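Side-chain contacts in glucanase (PDB 5GY3), which probably hydrolyses internal beta-1,4-glucosidic linkages in cellulose and related beta-glucans, as a family 8 glycosyl hydrolase: residues G129-L134 with Q174-A179; V273-L276 with P281-A284; P46-L51 with K101-K106; W195-A200 with L205-W210. One frame throughout, in Å; residues are numbered along the deposited sequence.

Along the chain, interaction 3 comes first, then interaction 1, interaction 4 and interaction 2, all within a catalytic fold that, as in family 8 generally, is probably an (alpha/alpha)6 barrel. Interactions 1 and 4 form one neighbourhood, with centres about 15 Å apart: V132 CG1 and L198 CD2 lie 4.3 Å from each other, and helix 167-183 is followed in sequence by strand 196-199. Interactions 3 and 4 sit on opposite sides of the chain's centre, their centres about 38 Å apart. Interaction 2, on helix 268-278, lies apart too, its centre about 28 Å or more from the others. In interaction 4 the side chain of W195 is about 8 Å from that of D87, predicted to be the nucleophile.

Interaction 1: residues G129-L134 with Q174-A179; sequences GRQVML and QTDGQA
The guanidinium group of R130 has the methyl CB of A179 over the centre of one face, 3.4 Å above the plane, while the carboxylate of D176 stands at its edge. The two charged planes are 75° apart, and a single N-O pair makes the salt bridge: NH1 of R130 reaches OD1 of D176 at 2.9 Å. That oxygen lies nearly in the guanidinium plane, yet the nitrogen approaches it from above the carboxylate plane, and the bond is bent, with an N-H...O angle of 144°. OD2 of D176 accepts the N-H of Q131 at 2.7 Å in an almost straight bond, met on the anti side and out of the carboxylate plane. Strand 130-133, one half of a two-stranded antiparallel sheet with 124-127, here runs nearly perpendicular to helix 167-183, at 85° between the short segments and 7.4 Å at closest approach. One buried aspartate on the helix grips both a main-chain and a side-chain donor of the strand. R130 gets there with an extended chain from CG to NE, which carries its aliphatic part past the carboxylate, CB lying 3.6 Å from OD2 of D176. Q131 brings its CB alongside the same OD2, but its chain bends at chi2 and leads the amide away from residues 174-179, to OG1 of T126, which NE2 bonds.

Interaction 2: residues V273-L276 with P281-A284; sequences VRDL and PQEA
Q282 meets D275 and L276 most closely through its amide nitrogen: NE2 lies 3.3 Å from CB of D275 and equally near the backbone N of L276. The latter pair joins two donors and makes no hydrogen bond. NE2 instead donates a hydrogen bond to the carbonyl oxygen of A272, so the amide is drawn in against helix 268-278 and packs across the stem of D275. The carboxylate and amide planes stand 83° apart. With CG of Q282 set between the backbone N and carbonyl carbon (chi1 57°), the extended chain beyond it carries the amide to D275. This is a helix-loop-helix connection: after helix 268-278 the chain turns so that Q282 lies against the helix just left, before helix 293-307, whose V302 and K306 also touch Q282. On the looser side the two segments do not meet directly, and water fills in. One water donates to OD2 of D275 at 2.6 Å and to OE1 of Q282 at 2.7 Å; a second links the same OD2, at 3.0 Å, to the backbone O of P281. NH2 of R274, the neighbour on the same helix, bonds OD1 of D275 at 2.9 Å, nearly along the C-O direction, and R247, from a loop, forms a salt bridge to OD2. With two arginines and two waters engaging it, the buried D275 probably remains ionised, while E280 provides a second partner for R274.

Interaction 3: residues P46-L51 with K101-K106; sequences PAFDKL and KQWQDK
F48 lays one face of its ring beneath the outer corner of the W103 indole, with CZ3 of W103 standing 3.7 Å above the phenyl plane and displaced toward the rim. This is an offset edge-to-face pair: the edge of the tryptophan's six-membered ring is directed at the phenylalanine face, the two centroids are 5.4 Å apart and the planes make 62°. The indole also reaches the stem of the partner, for CH2 of W103 comes within 3.7 Å of CB of F48. CG of F48 is anti to the backbone N (chi1 -177°), which carries the ring out from helix 45-59 toward helix 86-103. As in the family, both are probably helices of an (alpha/alpha)6 barrel. The nearest CA atoms, those of F48 and W103, are 10.9 Å apart, so between these segments the contact is made by the two aromatic side chains. Y108 adds another edge-to-face partner for F48, and A95, L96 and A99 of helix 86-103 pack on it too. NE1 of W103 is bonded to OD1 of N43, which fixes the polar side of the indole and leaves its hydrocarbon edge for F48: the helix pairing here is apolar and aromatic, without a hydrogen bond between the segments.

Interaction 4: residues W195-A200 with L205-W210; sequences WVALRA and LPAKEW
The backbone N of A197 donates to O of L205 at 2.8 Å, and the N of L205 returns a bond to O of A197 at 3.1 Å; together they make an antiparallel hydrogen-bonded pair. A third bond continues past the strand end: N of A207 reaches O of W195 at 3.0 Å, almost straight, though the donor lies well above the carbonyl plane. V196 and P206 form a non-hydrogen-bonded pair, flanked by CA-H...O contacts from CA of P206 to O of W195 and from CA of V196 to O of L205. This beta hairpin supplies the central strand 196-199 and the outer strand 204-206 of a sheet completed by 145-148. A type I turn from A207 to W210 then brings W210 to W195. Both have CG beside the backbone N (chi1 -61° for W195, -65° for W210), and the indoles stack face to face, five-membered rings 3.5 Å apart by centroid and planes only 9° from parallel. CG of W195 lies over the centre of the W210 ring, with CB of E209 over the opposite face, toward its rim. CB of W195 also touches CB of A207 at 3.8 Å. The side chain of W195 is about 8 Å from that of D87, the predicted nucleophile. Both indole nitrogens are donors lying side by side, so stacking, not a hydrogen bond, holds the pair together.

Interaction 1: residues G129-L134 with Q174-A179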
loop_
_atom_site.group_PDB
_atom_site.type_symbol
_atom_site.label_atom_id
_atom_site.label_comp_id
_atom_site.label_asym_id
_atom_site.label_seq_id
_atom_site.Cartn_x
_atom_site.Cartn_y
_atom_site.Cartn_z
ATOM N N GLY A 129 -15.289 -15.895 -10.014
ATOM C CA GLY A 129 -14.661 -16.138 -11.297
ATOM C C GLY A 129 -13.304 -15.507 -11.505
ATOM O O GLY A 129 -12.827 -15.465 -12.647
ATOM N N ARG A 130 -12.658 -15.020 -10.446
ATOM C CA ARG A 130 -11.375 -14.343 -10.563
ATOM C C ARG A 130 -10.462 -14.746 -9.412
ATOM O O ARG A 130 -10.913 -15.276 -8.393
ATOM C CB ARG A 130 -11.553 -12.822 -10.579
ATOM C CG ARG A 130 -12.221 -12.354 -11.859
ATOM C CD ARG A 130 -12.061 -10.896 -12.079
ATOM N NE ARG A 130 -12.844 -10.439 -13.224
ATOM C CZ ARG A 130 -12.390 -10.383 -14.469
ATOM N NH1 ARG A 130 -11.153 -10.777 -14.757
ATOM N NH2 ARG A 130 -13.184 -9.928 -15.436
ATOM N N GLN A 131 -9.160 -14.504 -9.603
ATOM C CA GLN A 131 -8.187 -14.599 -8.523
ATOM C C GLN A 131 -8.167 -13.271 -7.786
ATOM O O GLN A 131 -8.051 -12.221 -8.420
ATOM C CB GLN A 131 -6.788 -14.912 -9.056
ATOM C CG GLN A 131 -6.699 -16.243 -9.803
ATOM C CD GLN A 131 -7.060 -17.415 -8.917
ATOM O OE1 GLN A 131 -6.254 -17.851 -8.086
ATOM N NE2 GLN A 131 -8.279 -17.935 -9.081
ATOM N N VAL A 132 -8.286 -13.317 -6.458
ATOM C CA VAL A 132 -8.331 -12.112 -5.633
ATOM C C VAL A 132 -7.428 -12.307 -4.419
ATOM O O VAL A 132 -7.357 -13.402 -3.850
ATOM C CB VAL A 132 -9.774 -11.756 -5.191
ATOM C CG1 VAL A 132 -10.723 -11.770 -6.374
ATOM C CG2 VAL A 132 -10.284 -12.722 -4.174
ATOM N N MET A 133 -6.746 -11.235 -4.018
ATOM C CA MET A 133 -5.929 -11.224 -2.812
ATOM C C MET A 133 -6.746 -10.678 -1.643
ATOM O O MET A 133 -7.239 -9.544 -1.697
ATOM C CB MET A 133 -4.672 -10.380 -3.004
ATOM C CG MET A 133 -3.825 -10.294 -1.750
ATOM S SD MET A 133 -2.319 -9.313 -1.962
ATOM C CE MET A 133 -1.354 -10.409 -3.015
ATOM N N LEU A 134 -6.903 -11.499 -0.609
ATOM C CA LEU A 134 -7.576 -11.089 0.616
ATOM C C LEU A 134 -6.732 -10.062 1.372
ATOM O O LEU A 134 -5.504 -10.066 1.266
ATOM C CB LEU A 134 -7.806 -12.301 1.514
ATOM C CG LEU A 134 -8.687 -13.432 0.962
ATOM C CD1 LEU A 134 -8.565 -14.669 1.816
ATOM C CD2 LEU A 134 -10.123 -12.970 0.913
ATOM N N GLN A 174 -2.811 -9.754 -11.433
ATOM C CA GLN A 174 -2.825 -8.371 -11.903
ATOM C C GLN A 174 -3.970 -8.127 -12.878
ATOM O O GLN A 174 -4.677 -7.118 -12.769
ATOM C CB GLN A 174 -1.485 -8.016 -12.538
ATOM C CG GLN A 174 -1.533 -6.691 -13.252
ATOM C CD GLN A 174 -0.239 -5.939 -13.167
ATOM O OE1 GLN A 174 -0.234 -4.705 -13.081
ATOM N NE2 GLN A 174 0.876 -6.672 -13.200
ATOM N N THR A 175 -4.173 -9.039 -13.836
ATOM C CA THR A 175 -5.283 -8.910 -14.775
ATOM C C THR A 175 -6.617 -8.851 -14.047
ATOM O O THR A 175 -7.471 -8.008 -14.347
ATOM C CB THR A 175 -5.273 -10.090 -15.743
ATOM O OG1 THR A 175 -4.127 -9.994 -16.599
ATOM C CG2 THR A 175 -6.549 -10.098 -16.572
ATOM N N ASP A 176 -6.816 -9.760 -13.091
ATOM C CA ASP A 176 -8.082 -9.825 -12.378
ATOM C C ASP A 176 -8.271 -8.617 -11.466
ATOM O O ASP A 176 -9.400 -8.146 -11.276
ATOM C CB ASP A 176 -8.150 -11.131 -11.588
ATOM C CG ASP A 176 -8.446 -12.350 -12.484
ATOM O OD1 ASP A 176 -8.835 -12.144 -13.651
ATOM O OD2 ASP A 176 -8.310 -13.510 -12.016
ATOM N N GLY A 177 -7.181 -8.116 -10.876
ATOM C CA GLY A 177 -7.299 -6.991 -9.961
ATOM C C GLY A 177 -7.596 -5.690 -10.684
ATOM O O GLY A 177 -8.404 -4.876 -10.221
ATOM N N GLN A 178 -6.965 -5.485 -11.839
ATOM C CA GLN A 178 -7.347 -4.352 -12.670
ATOM C C GLN A 178 -8.799 -4.470 -13.124
ATOM O O GLN A 178 -9.548 -3.491 -13.089
ATOM C CB GLN A 178 -6.399 -4.240 -13.858
ATOM C CG GLN A 178 -4.982 -3.912 -13.434
ATOM C CD GLN A 178 -4.082 -3.607 -14.605
ATOM O OE1 GLN A 178 -4.546 -3.249 -15.685
ATOM N NE2 GLN A 178 -2.781 -3.749 -14.397
ATOM N N ALA A 179 -9.228 -5.673 -13.519
ATOM C CA ALA A 179 -10.608 -5.833 -13.969
ATOM C C ALA A 179 -11.594 -5.565 -12.840
ATOM O O ALA A 179 -12.612 -4.896 -13.050
ATOM C CB ALA A 179 -10.830 -7.231 -14.547
#

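Interaction 2: residues V273-L276 with P281-A284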
loop_
_atom_site.group_PDB
_atom_site.type_symbol
_atom_site.label_atom_id
_atom_site.label_comp_id
_atom_site.label_asym_id
_atom_site.label_seq_id
_atom_site.Cartn_x
_atom_site.Cartn_y
_atom_site.Cartn_z
ATOM N N VAL A 273 -0.005 12.923 -3.808
ATOM C CA VAL A 273 -0.693 11.938 -4.646
ATOM C C VAL A 273 -1.588 12.628 -5.671
ATOM O O VAL A 273 -1.685 12.192 -6.825
ATOM C CB VAL A 273 -1.493 10.949 -3.775
ATOM C CG1 VAL A 273 -2.382 10.045 -4.650
ATOM C CG2 VAL A 273 -0.544 10.105 -2.943
ATOM N N ARG A 274 -2.275 13.701 -5.267
ATOM C CA ARG A 274 -3.083 14.456 -6.220
ATOM C C ARG A 274 -2.222 14.975 -7.370
ATOM O O ARG A 274 -2.595 14.841 -8.542
ATOM C CB ARG A 274 -3.808 15.602 -5.505
ATOM C CG ARG A 274 -4.667 16.498 -6.403
ATOM C CD ARG A 274 -3.847 17.662 -6.911
ATOM N NE ARG A 274 -4.629 18.604 -7.700
ATOM C CZ ARG A 274 -4.082 19.418 -8.592
ATOM N NH1 ARG A 274 -4.840 20.265 -9.281
ATOM N NH2 ARG A 274 -2.773 19.363 -8.798
ATOM N N ASP A 275 -1.065 15.574 -7.049
ATOM C CA ASP A 275 -0.182 16.105 -8.088
ATOM C C ASP A 275 0.305 14.994 -9.008
ATOM O O ASP A 275 0.347 15.161 -10.234
ATOM C CB ASP A 275 1.024 16.817 -7.468
ATOM C CG ASP A 275 0.681 18.184 -6.876
ATOM O OD1 ASP A 275 -0.395 18.734 -7.175
ATOM O OD2 ASP A 275 1.516 18.705 -6.105
ATOM N N LEU A 276 0.674 13.848 -8.427
ATOM C CA LEU A 276 1.077 12.705 -9.241
ATOM C C LEU A 276 -0.052 12.268 -10.164
ATOM O O LEU A 276 0.174 11.996 -11.353
ATOM C CB LEU A 276 1.525 11.547 -8.342
ATOM C CG LEU A 276 1.975 10.259 -9.049
ATOM C CD1 LEU A 276 3.226 10.503 -9.906
ATOM C CD2 LEU A 276 2.229 9.154 -8.042
ATOM N N PRO A 281 3.735 18.948 -12.409
ATOM C CA PRO A 281 5.141 18.907 -11.986
ATOM C C PRO A 281 5.293 19.256 -10.512
ATOM O O PRO A 281 4.703 20.220 -10.016
ATOM C CB PRO A 281 5.811 19.955 -12.885
ATOM C CG PRO A 281 4.918 20.049 -14.087
ATOM C CD PRO A 281 3.526 19.852 -13.555
ATOM N N GLN A 282 6.079 18.446 -9.806
ATOM C CA GLN A 282 6.416 18.724 -8.418
ATOM C C GLN A 282 7.885 18.387 -8.209
ATOM O O GLN A 282 8.426 17.477 -8.845
ATOM C CB GLN A 282 5.504 17.949 -7.423
ATOM C CG GLN A 282 5.490 16.421 -7.581
ATOM C CD GLN A 282 4.494 15.694 -6.655
ATOM O OE1 GLN A 282 4.521 15.858 -5.428
ATOM N NE2 GLN A 282 3.630 14.868 -7.247
ATOM N N GLU A 283 8.536 19.153 -7.341
ATOM C CA GLU A 283 9.942 18.933 -7.041
ATOM C C GLU A 283 10.094 17.869 -5.959
ATOM O O GLU A 283 9.117 17.429 -5.347
ATOM C CB GLU A 283 10.607 20.237 -6.613
ATOM C CG GLU A 283 11.150 21.048 -7.767
ATOM C CD GLU A 283 12.318 21.924 -7.354
ATOM O OE1 GLU A 283 12.744 22.779 -8.160
ATOM O OE2 GLU A 283 12.819 21.772 -6.218
ATOM N N ALA A 284 11.340 17.450 -5.743
ATOM C CA ALA A 284 11.641 16.435 -4.745
ATOM C C ALA A 284 11.028 16.823 -3.399
ATOM O O ALA A 284 10.981 18.011 -3.061
ATOM C CB ALA A 284 13.156 16.260 -4.606
HETATM O O HOH W 1 3.109 17.838 -4.173
HETATM O O HOH W 2 3.210 20.802 -7.367
#

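Interaction 3: residues P46-L51 with K101-K106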
loop_
_atom_site.group_PDB
_atom_site.type_symbol
_atom_site.label_atom_id
_atom_site.label_comp_id
_atom_site.label_asym_id
_atom_site.label_seq_id
_atom_site.Cartn_x
_atom_site.Cartn_y
_atom_site.Cartn_z
ATOM N N PRO A 46 22.649 -0.044 5.273
ATOM C CA PRO A 46 22.555 -0.218 6.736
ATOM C C PRO A 46 21.135 -0.062 7.261
ATOM O O PRO A 46 20.676 -0.905 8.045
ATOM C CB PRO A 46 23.503 0.864 7.275
ATOM C CG PRO A 46 24.510 1.013 6.197
ATOM C CD PRO A 46 23.729 0.899 4.917
ATOM N N ALA A 47 20.419 0.979 6.821
ATOM C CA ALA A 47 19.044 1.177 7.271
ATOM C C ALA A 47 18.148 0.049 6.787
ATOM O O ALA A 47 17.316 -0.460 7.548
ATOM C CB ALA A 47 18.509 2.523 6.781
ATOM N N PHE A 48 18.303 -0.356 5.521
ATOM C CA PHE A 48 17.513 -1.471 5.005
ATOM C C PHE A 48 17.698 -2.720 5.859
ATOM O O PHE A 48 16.722 -3.384 6.227
ATOM C CB PHE A 48 17.877 -1.765 3.549
ATOM C CG PHE A 48 17.035 -2.858 2.943
ATOM C CD1 PHE A 48 17.376 -4.189 3.107
ATOM C CD2 PHE A 48 15.891 -2.551 2.226
ATOM C CE1 PHE A 48 16.589 -5.202 2.582
ATOM C CE2 PHE A 48 15.102 -3.559 1.696
ATOM C CZ PHE A 48 15.454 -4.884 1.879
ATOM N N ASP A 49 18.951 -3.073 6.165
ATOM C CA ASP A 49 19.190 -4.289 6.936
ATOM C C ASP A 49 18.631 -4.172 8.353
ATOM O O ASP A 49 18.137 -5.162 8.907
ATOM C CB ASP A 49 20.688 -4.622 6.951
ATOM C CG ASP A 49 21.180 -5.231 5.629
ATOM O OD1 ASP A 49 20.364 -5.804 4.877
ATOM O OD2 ASP A 49 22.394 -5.160 5.341
ATOM N N LYS A 50 18.685 -2.972 8.951
ATOM C CA LYS A 50 18.082 -2.767 10.270
ATOM C C LYS A 50 16.569 -2.939 10.207
ATOM O O LYS A 50 15.969 -3.611 11.054
ATOM C CB LYS A 50 18.419 -1.372 10.808
ATOM C CG LYS A 50 19.792 -1.196 11.465
ATOM C CD LYS A 50 20.120 0.309 11.684
ATOM C CE LYS A 50 20.952 0.883 10.521
ATOM N NZ LYS A 50 20.772 2.350 10.195
ATOM N N LEU A 51 15.935 -2.310 9.211
ATOM C CA LEU A 51 14.485 -2.400 9.062
ATOM C C LEU A 51 14.054 -3.839 8.841
ATOM O O LEU A 51 13.098 -4.322 9.462
ATOM C CB LEU A 51 14.024 -1.530 7.892
ATOM C CG LEU A 51 14.217 -0.025 8.009
ATOM C CD1 LEU A 51 14.132 0.649 6.638
ATOM C CD2 LEU A 51 13.172 0.547 8.956
ATOM N N LYS A 101 18.493 -6.263 -6.514
ATOM C CA LYS A 101 18.992 -5.575 -7.698
ATOM C C LYS A 101 19.941 -4.454 -7.314
ATOM O O LYS A 101 20.995 -4.284 -7.935
ATOM C CB LYS A 101 17.828 -5.030 -8.519
ATOM C CG LYS A 101 16.991 -6.110 -9.169
ATOM C CD LYS A 101 15.708 -5.537 -9.748
ATOM C CE LYS A 101 15.179 -6.437 -10.852
ATOM N NZ LYS A 101 15.387 -7.870 -10.513
ATOM N N GLN A 102 19.586 -3.692 -6.281
ATOM C CA GLN A 102 20.385 -2.538 -5.893
ATOM C C GLN A 102 21.774 -2.955 -5.428
ATOM O O GLN A 102 22.781 -2.369 -5.840
ATOM C CB GLN A 102 19.659 -1.760 -4.799
ATOM C CG GLN A 102 20.447 -0.592 -4.251
ATOM C CD GLN A 102 20.566 0.544 -5.246
ATOM O OE1 GLN A 102 19.663 0.779 -6.052
ATOM N NE2 GLN A 102 21.689 1.243 -5.208
ATOM N N TRP A 103 21.851 -3.965 -4.562
ATOM C CA TRP A 103 23.110 -4.331 -3.927
ATOM C C TRP A 103 23.681 -5.650 -4.428
ATOM O O TRP A 103 24.720 -6.088 -3.918
ATOM C CB TRP A 103 22.941 -4.368 -2.398
ATOM C CG TRP A 103 22.587 -3.008 -1.878
ATOM C CD1 TRP A 103 23.309 -1.856 -2.045
ATOM C CD2 TRP A 103 21.410 -2.639 -1.140
ATOM N NE1 TRP A 103 22.657 -0.798 -1.449
ATOM C CE2 TRP A 103 21.489 -1.253 -0.890
ATOM C CE3 TRP A 103 20.305 -3.349 -0.654
ATOM C CZ2 TRP A 103 20.497 -0.556 -0.191
ATOM C CZ3 TRP A 103 19.315 -2.649 0.052
ATOM C CH2 TRP A 103 19.428 -1.273 0.278
ATOM N N GLN A 104 23.037 -6.280 -5.413
ATOM C CA GLN A 104 23.554 -7.475 -6.084
ATOM C C GLN A 104 23.813 -8.601 -5.085
ATOM O O GLN A 104 24.896 -9.184 -5.030
ATOM C CB GLN A 104 24.809 -7.133 -6.891
ATOM C CG GLN A 104 24.519 -6.190 -8.038
ATOM C CD GLN A 104 23.696 -6.855 -9.112
ATOM O OE1 GLN A 104 24.111 -7.863 -9.684
ATOM N NE2 GLN A 104 22.506 -6.322 -9.371
ATOM N N ASP A 105 22.791 -8.908 -4.289
ATOM C CA ASP A 105 22.874 -9.937 -3.261
ATOM C C ASP A 105 21.632 -10.811 -3.362
ATOM O O ASP A 105 20.538 -10.378 -2.982
ATOM C CB ASP A 105 22.983 -9.315 -1.869
ATOM C CG ASP A 105 23.337 -10.329 -0.801
ATOM O OD1 ASP A 105 23.012 -11.527 -0.955
ATOM O OD2 ASP A 105 23.943 -9.916 0.203
ATOM N N LYS A 106 21.814 -12.047 -3.846
ATOM C CA LYS A 106 20.696 -12.962 -4.075
ATOM C C LYS A 106 19.952 -13.332 -2.799
ATOM O O LYS A 106 18.804 -13.787 -2.885
ATOM C CB LYS A 106 21.191 -14.241 -4.750
ATOM C CG LYS A 106 22.053 -15.116 -3.837
ATOM C CD LYS A 106 22.477 -16.402 -4.544
ATOM C CE LYS A 106 23.525 -17.149 -3.730
ATOM N NZ LYS A 106 23.132 -17.247 -2.289
#

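Interaction 4: residues W195-A200 with L205-W210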
loop_
_atom_site.group_PDB
_atom_site.type_symbol
_atom_site.label_atom_id
_atom_site.label_comp_id
_atom_site.label_asym_id
_atom_site.label_seq_id
_atom_site.Cartn_x
_atom_site.Cartn_y
_atom_site.Cartn_z
ATOM N N TRP A 195 -12.808 0.055 1.701
ATOM C CA TRP A 195 -13.153 -1.356 1.796
ATOM C C TRP A 195 -14.352 -1.640 0.910
ATOM O O TRP A 195 -15.327 -0.885 0.906
ATOM C CB TRP A 195 -13.466 -1.755 3.256
ATOM C CG TRP A 195 -12.307 -1.535 4.157
ATOM C CD1 TRP A 195 -12.001 -0.394 4.845
ATOM C CD2 TRP A 195 -11.287 -2.486 4.484
ATOM N NE1 TRP A 195 -10.849 -0.575 5.569
ATOM C CE2 TRP A 195 -10.392 -1.851 5.366
ATOM C CE3 TRP A 195 -11.040 -3.808 4.106
ATOM C CZ2 TRP A 195 -9.261 -2.493 5.872
ATOM C CZ3 TRP A 195 -9.928 -4.447 4.620
ATOM C CH2 TRP A 195 -9.053 -3.789 5.492
ATOM N N VAL A 196 -14.282 -2.751 0.182
ATOM C CA VAL A 196 -15.290 -3.124 -0.805
ATOM C C VAL A 196 -15.706 -4.563 -0.558
ATOM O O VAL A 196 -14.852 -5.448 -0.459
ATOM C CB VAL A 196 -14.747 -2.970 -2.240
ATOM C CG1 VAL A 196 -15.750 -3.541 -3.279
ATOM C CG2 VAL A 196 -14.429 -1.511 -2.524
ATOM N N ALA A 197 -17.014 -4.801 -0.472
ATOM C CA ALA A 197 -17.534 -6.156 -0.350
ATOM C C ALA A 197 -17.803 -6.727 -1.738
ATOM O O ALA A 197 -18.564 -6.143 -2.528
ATOM C CB ALA A 197 -18.811 -6.173 0.486
ATOM N N LEU A 198 -17.198 -7.872 -2.028
ATOM C CA LEU A 198 -17.388 -8.571 -3.294
ATOM C C LEU A 198 -18.261 -9.793 -3.034
ATOM O O LEU A 198 -17.863 -10.690 -2.282
ATOM C CB LEU A 198 -16.040 -8.997 -3.887
ATOM C CG LEU A 198 -16.077 -9.957 -5.082
ATOM C CD1 LEU A 198 -16.764 -9.315 -6.286
ATOM C CD2 LEU A 198 -14.665 -10.425 -5.438
ATOM N N ARG A 199 -19.452 -9.819 -3.633
ATOM C CA ARG A 199 -20.327 -10.976 -3.518
ATOM C C ARG A 199 -19.925 -12.034 -4.547
ATOM O O ARG A 199 -19.278 -11.740 -5.556
ATOM C CB ARG A 199 -21.792 -10.554 -3.708
ATOM C CG ARG A 199 -22.818 -11.563 -3.207
ATOM C CD ARG A 199 -24.228 -10.954 -3.185
ATOM N NE ARG A 199 -24.758 -10.732 -4.529
ATOM C CZ ARG A 199 -25.965 -10.229 -4.783
ATOM N NH1 ARG A 199 -26.763 -9.878 -3.780
ATOM N NH2 ARG A 199 -26.375 -10.072 -6.040
ATOM N N ALA A 200 -20.316 -13.288 -4.281
ATOM C CA ALA A 200 -19.824 -14.402 -5.087
ATOM C C ALA A 200 -20.319 -14.370 -6.527
ATOM O O ALA A 200 -19.762 -15.087 -7.367
ATOM C CB ALA A 200 -20.195 -15.744 -4.433
ATOM N N LEU A 205 -20.082 -3.592 -3.543
ATOM C CA LEU A 205 -20.560 -2.399 -2.862
ATOM C C LEU A 205 -19.512 -2.012 -1.846
ATOM O O LEU A 205 -18.694 -2.852 -1.448
ATOM C CB LEU A 205 -21.894 -2.642 -2.150
ATOM C CG LEU A 205 -23.079 -2.909 -3.071
ATOM C CD1 LEU A 205 -24.129 -3.567 -2.276
ATOM C CD2 LEU A 205 -23.609 -1.622 -3.678
ATOM N N PRO A 206 -19.515 -0.765 -1.377
ATOM C CA PRO A 206 -18.706 -0.435 -0.198
ATOM C C PRO A 206 -19.053 -1.381 0.946
ATOM O O PRO A 206 -20.226 -1.710 1.173
ATOM C CB PRO A 206 -19.099 1.014 0.115
ATOM C CG PRO A 206 -19.576 1.569 -1.209
ATOM C CD PRO A 206 -20.278 0.396 -1.882
ATOM N N ALA A 207 -18.025 -1.850 1.655
ATOM C CA ALA A 207 -18.253 -2.864 2.677
ATOM C C ALA A 207 -19.081 -2.295 3.829
ATOM O O ALA A 207 -18.972 -1.117 4.179
ATOM C CB ALA A 207 -16.922 -3.403 3.195
ATOM N N LYS A 208 -19.911 -3.159 4.431
ATOM C CA LYS A 208 -20.834 -2.703 5.475
ATOM C C LYS A 208 -20.105 -2.184 6.703
ATOM O O LYS A 208 -20.602 -1.282 7.388
ATOM C CB LYS A 208 -21.766 -3.838 5.929
ATOM C CG LYS A 208 -22.537 -4.562 4.860
ATOM C CD LYS A 208 -23.590 -5.514 5.466
ATOM C CE LYS A 208 -23.147 -6.113 6.803
ATOM N NZ LYS A 208 -22.046 -7.132 6.722
ATOM N N GLU A 209 -18.943 -2.742 7.009
ATOM C CA GLU A 209 -18.378 -2.619 8.344
ATOM C C GLU A 209 -17.545 -1.360 8.549
ATOM O O GLU A 209 -17.140 -1.090 9.684
ATOM C CB GLU A 209 -17.540 -3.861 8.660
ATOM C CG GLU A 209 -18.352 -5.151 8.712
ATOM C CD GLU A 209 -18.408 -5.902 7.386
ATOM O OE1 GLU A 209 -18.299 -5.276 6.308
ATOM O OE2 GLU A 209 -18.559 -7.138 7.418
ATOM N N TRP A 210 -17.296 -0.582 7.502
ATOM C CA TRP A 210 -16.453 0.601 7.567
ATOM C C TRP A 210 -17.195 1.790 6.984
ATOM O O TRP A 210 -18.127 1.620 6.185
ATOM C CB TRP A 210 -15.145 0.410 6.783
ATOM C CG TRP A 210 -14.195 -0.621 7.298
ATOM C CD1 TRP A 210 -13.119 -0.411 8.118
ATOM C CD2 TRP A 210 -14.193 -2.017 6.983
ATOM N NE1 TRP A 210 -12.462 -1.600 8.349
ATOM C CE2 TRP A 210 -13.102 -2.599 7.662
ATOM C CE3 TRP A 210 -15.013 -2.837 6.203
ATOM C CZ2 TRP A 210 -12.803 -3.958 7.567
ATOM C CZ3 TRP A 210 -14.720 -4.191 6.121
ATOM C CH2 TRP A 210 -13.625 -4.735 6.804
#